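Local coordinates for protein alpha-L-rhamnosidase (PDB 4XHC) that is a two-domain GH78 alpha-L-rhamnosidase that probably releases terminal alpha-L-rhamnose from rhamnosides by hydrolysis and binds rhamnose in its catalytic domain, at residues 225-230 / 258-263. Numbering follows the deposited sequence.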
ATOM      1  N   LEU A 225     -12.846 -29.228   0.010  1.00 54.70           N
ATOM      2  CA  LEU A 225     -12.035 -28.052  -0.358  1.00 54.57           C
ATOM      3  C   LEU A 225     -12.130 -26.981   0.718  1.00 54.02           C
ATOM      4  O   LEU A 225     -11.137 -26.316   1.022  1.00 53.94           O
ATOM      5  CB  LEU A 225     -12.465 -27.466  -1.706  1.00 55.04           C
ATOM      6  CG  LEU A 225     -11.728 -26.198  -2.179  1.00 55.57           C
ATOM      7  CD1 LEU A 225     -10.216 -26.408  -2.218  1.00 55.67           C
ATOM      8  CD2 LEU A 225     -12.253 -25.732  -3.539  1.00 55.62           C
ATOM      9  N   THR A 226     -13.327 -26.830   1.287  1.00 52.85           N
ATOM     10  CA  THR A 226     -13.564 -25.894   2.375  1.00 51.47           C
ATOM     11  C   THR A 226     -12.653 -26.192   3.550  1.00 52.58           C
ATOM     12  O   THR A 226     -12.011 -25.292   4.092  1.00 53.92           O
ATOM     13  CB  THR A 226     -15.027 -25.940   2.867  1.00 50.25           C
ATOM     14  OG1 THR A 226     -15.918 -25.819   1.751  1.00 49.90           O
ATOM     15  CG2 THR A 226     -15.290 -24.814   3.841  1.00 49.13           C
ATOM     16  N   LEU A 227     -12.611 -27.449   3.968  1.00 54.33           N
ATOM     17  CA  LEU A 227     -11.773 -27.824   5.102  1.00 56.82           C
ATOM     18  C   LEU A 227     -10.302 -27.608   4.762  1.00 57.12           C
ATOM     19  O   LEU A 227      -9.546 -27.084   5.575  1.00 56.67           O
ATOM     20  CB  LEU A 227     -12.016 -29.284   5.518  1.00 59.01           C
ATOM     21  CG  LEU A 227     -11.113 -29.797   6.650  1.00 59.70           C
ATOM     22  CD1 LEU A 227     -11.291 -28.981   7.924  1.00 57.07           C
ATOM     23  CD2 LEU A 227     -11.384 -31.267   6.912  1.00 61.95           C
ATOM     24  N   GLN A 228      -9.911 -28.017   3.560  1.00 57.36           N
ATOM     25  CA  GLN A 228      -8.529 -27.909   3.133  1.00 57.78           C
ATOM     26  C   GLN A 228      -7.984 -26.495   3.261  1.00 55.71           C
ATOM     27  O   GLN A 228      -6.872 -26.300   3.728  1.00 56.81           O
ATOM     28  CB  GLN A 228      -8.386 -28.367   1.694  1.00 59.65           C
ATOM     29  CG  GLN A 228      -6.962 -28.267   1.183  1.00 61.76           C
ATOM     30  CD  GLN A 228      -6.790 -28.962  -0.142  1.00 64.03           C
ATOM     31  OE1 GLN A 228      -7.113 -28.404  -1.190  1.00 64.31           O
ATOM     32  NE2 GLN A 228      -6.285 -30.189  -0.106  1.00 65.63           N
ATOM     33  N   ASN A 229      -8.763 -25.513   2.838  1.00 53.90           N
ATOM     34  CA  ASN A 229      -8.300 -24.131   2.888  1.00 55.09           C
ATOM     35  C   ASN A 229      -8.297 -23.554   4.308  1.00 54.44           C
ATOM     36  O   ASN A 229      -7.538 -22.629   4.607  1.00 56.18           O
ATOM     37  CB  ASN A 229      -9.093 -23.246   1.914  1.00 54.55           C
ATOM     38  CG  ASN A 229      -8.722 -23.504   0.455  1.00 55.90           C
ATOM     39  OD1 ASN A 229      -7.763 -24.215   0.161  1.00 57.65           O
ATOM     40  ND2 ASN A 229      -9.491 -22.941  -0.462  1.00 56.39           N
ATOM     41  N   CYS A 230      -9.118 -24.120   5.183  1.00 52.83           N
ATOM     42  CA  CYS A 230      -9.149 -23.712   6.580  1.00 51.95           C
ATOM     43  C   CYS A 230      -8.017 -24.350   7.405  1.00 52.45           C
ATOM     44  O   CYS A 230      -7.623 -23.809   8.439  1.00 51.29           O
ATOM     45  CB  CYS A 230     -10.525 -24.023   7.182  1.00 51.44           C
ATOM     46  SG  CYS A 230     -11.805 -22.829   6.718  1.00 53.45           S
ATOM     47  N   ASP A 258     -11.314 -36.248  10.700  1.00 63.13           N
ATOM     48  CA  ASP A 258     -11.307 -37.660  11.036  1.00 67.31           C
ATOM     49  C   ASP A 258     -11.468 -38.622   9.857  1.00 66.67           C
ATOM     50  O   ASP A 258     -10.835 -39.663   9.817  1.00 66.36           O
ATOM     51  CB  ASP A 258     -12.439 -37.930  12.023  1.00 71.95           C
ATOM     52  CG  ASP A 258     -11.992 -38.725  13.200  1.00 77.56           C
ATOM     53  OD1 ASP A 258     -10.949 -38.340  13.780  1.00 83.18           O
ATOM     54  OD2 ASP A 258     -12.684 -39.711  13.542  1.00 82.12           O
ATOM     55  N   VAL A 259     -12.329 -38.262   8.915  1.00 66.76           N
ATOM     56  CA  VAL A 259     -12.670 -39.121   7.774  1.00 67.26           C
ATOM     57  C   VAL A 259     -12.130 -38.598   6.438  1.00 65.80           C
ATOM     58  O   VAL A 259     -12.422 -39.165   5.391  1.00 68.13           O
ATOM     59  CB  VAL A 259     -14.206 -39.298   7.642  1.00 67.04           C
ATOM     60  CG1 VAL A 259     -14.767 -39.993   8.870  1.00 66.77           C
ATOM     61  CG2 VAL A 259     -14.907 -37.958   7.415  1.00 64.63           C
ATOM     62  N   THR A 260     -11.359 -37.517   6.470  1.00 63.76           N
ATOM     63  CA  THR A 260     -10.709 -36.993   5.272  1.00 63.31           C
ATOM     64  C   THR A 260      -9.192 -37.087   5.441  1.00 63.61           C
ATOM     65  O   THR A 260      -8.606 -38.112   5.092  1.00 65.22           O
ATOM     66  CB  THR A 260     -11.149 -35.544   4.954  1.00 61.18           C
ATOM     67  OG1 THR A 260     -10.895 -34.694   6.081  1.00 60.60           O
ATOM     68  CG2 THR A 260     -12.628 -35.496   4.604  1.00 60.03           C
ATOM     69  N   PHE A 261      -8.567 -36.050   6.001  1.00 61.65           N
ATOM     70  CA  PHE A 261      -7.106 -35.947   6.017  1.00 63.45           C
ATOM     71  C   PHE A 261      -6.439 -36.609   7.214  1.00 64.61           C
ATOM     72  O   PHE A 261      -5.229 -36.806   7.208  1.00 67.01           O
ATOM     73  CB  PHE A 261      -6.674 -34.489   5.943  1.00 62.57           C
ATOM     74  CG  PHE A 261      -7.154 -33.780   4.714  1.00 62.11           C
ATOM     75  CD1 PHE A 261      -6.487 -33.925   3.509  1.00 63.54           C
ATOM     76  CD2 PHE A 261      -8.274 -32.968   4.763  1.00 60.09           C
ATOM     77  CE1 PHE A 261      -6.931 -33.275   2.372  1.00 62.68           C
ATOM     78  CE2 PHE A 261      -8.724 -32.317   3.633  1.00 59.65           C
ATOM     79  CZ  PHE A 261      -8.050 -32.467   2.436  1.00 61.18           C
ATOM     80  N   ALA A 262      -7.223 -36.953   8.229  1.00 65.37           N
ATOM     81  CA  ALA A 262      -6.733 -37.699   9.403  1.00 68.57           C
ATOM     82  C   ALA A 262      -5.467 -37.103  10.041  1.00 69.35           C
ATOM     83  O   ALA A 262      -4.558 -37.831  10.421  1.00 71.34           O
ATOM     84  CB  ALA A 262      -6.517 -39.174   9.057  1.00 70.41           C
ATOM     85  N   ARG A 263      -5.424 -35.782  10.156  1.00 71.04           N
ATOM     86  CA  ARG A 263      -4.342 -35.113  10.854  1.00 71.70           C
ATOM     87  C   ARG A 263      -4.706 -34.915  12.318  1.00 69.57           C
ATOM     88  O   ARG A 263      -5.117 -33.827  12.733  1.00 67.87           O
ATOM     89  CB  ARG A 263      -4.018 -33.787  10.176  1.00 73.49           C
ATOM     90  CG  ARG A 263      -3.491 -33.980   8.765  1.00 77.93           C
ATOM     91  CD  ARG A 263      -2.419 -32.963   8.407  1.00 81.38           C
ATOM     92  NE  ARG A 263      -1.244 -33.065   9.270  1.00 82.96           N
ATOM     93  CZ  ARG A 263      -0.097 -32.420   9.064  1.00 84.50           C
ATOM     94  NH1 ARG A 263       0.073 -31.618   8.016  1.00 84.71           N
ATOM     95  NH2 ARG A 263       0.896 -32.588   9.918  1.00 86.62           N
TER
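L227 and Q228 meet F261 where the last turns of helix 214-230 pack against the turn that follows helix 247-259, within the six-hairpin glycosidase domain, an (alpha/alpha)6 barrel in GH78 enzymes. The closest approach to the ring by L227 is at its edge, near the ring plane, with CD2 4.1 Å from F261 CD2. The same methyl lies 3.6 Å from T260 OG1. The L227 side chain sets out toward the turn, and with CG anti to the backbone N (chi1 176°) its CD2 methyl meets both the T260 hydroxyl and the ring edge. At the far end of the ring, Q228 NE2 approaches F261 CZ obliquely at 3.8 Å, with amide and ring planes 36° apart, too inclined for a parallel stack. Q228 CB also borders F261 CZ, at 4.2 Å. The register agrees: the CA atoms of Q228 and F261 are 8.7 Å apart, a span bridged by side chains. In the next shell, V224, one turn before Q228, touches both T260 and F261, while Q253 and V256 of helix 247-259 pack on L227. Two polar atoms at the contact hydrogen-bond outside it: Q228 NE2 to A202 O, and T260 OG1, beside the L227 methyl, to V256 O.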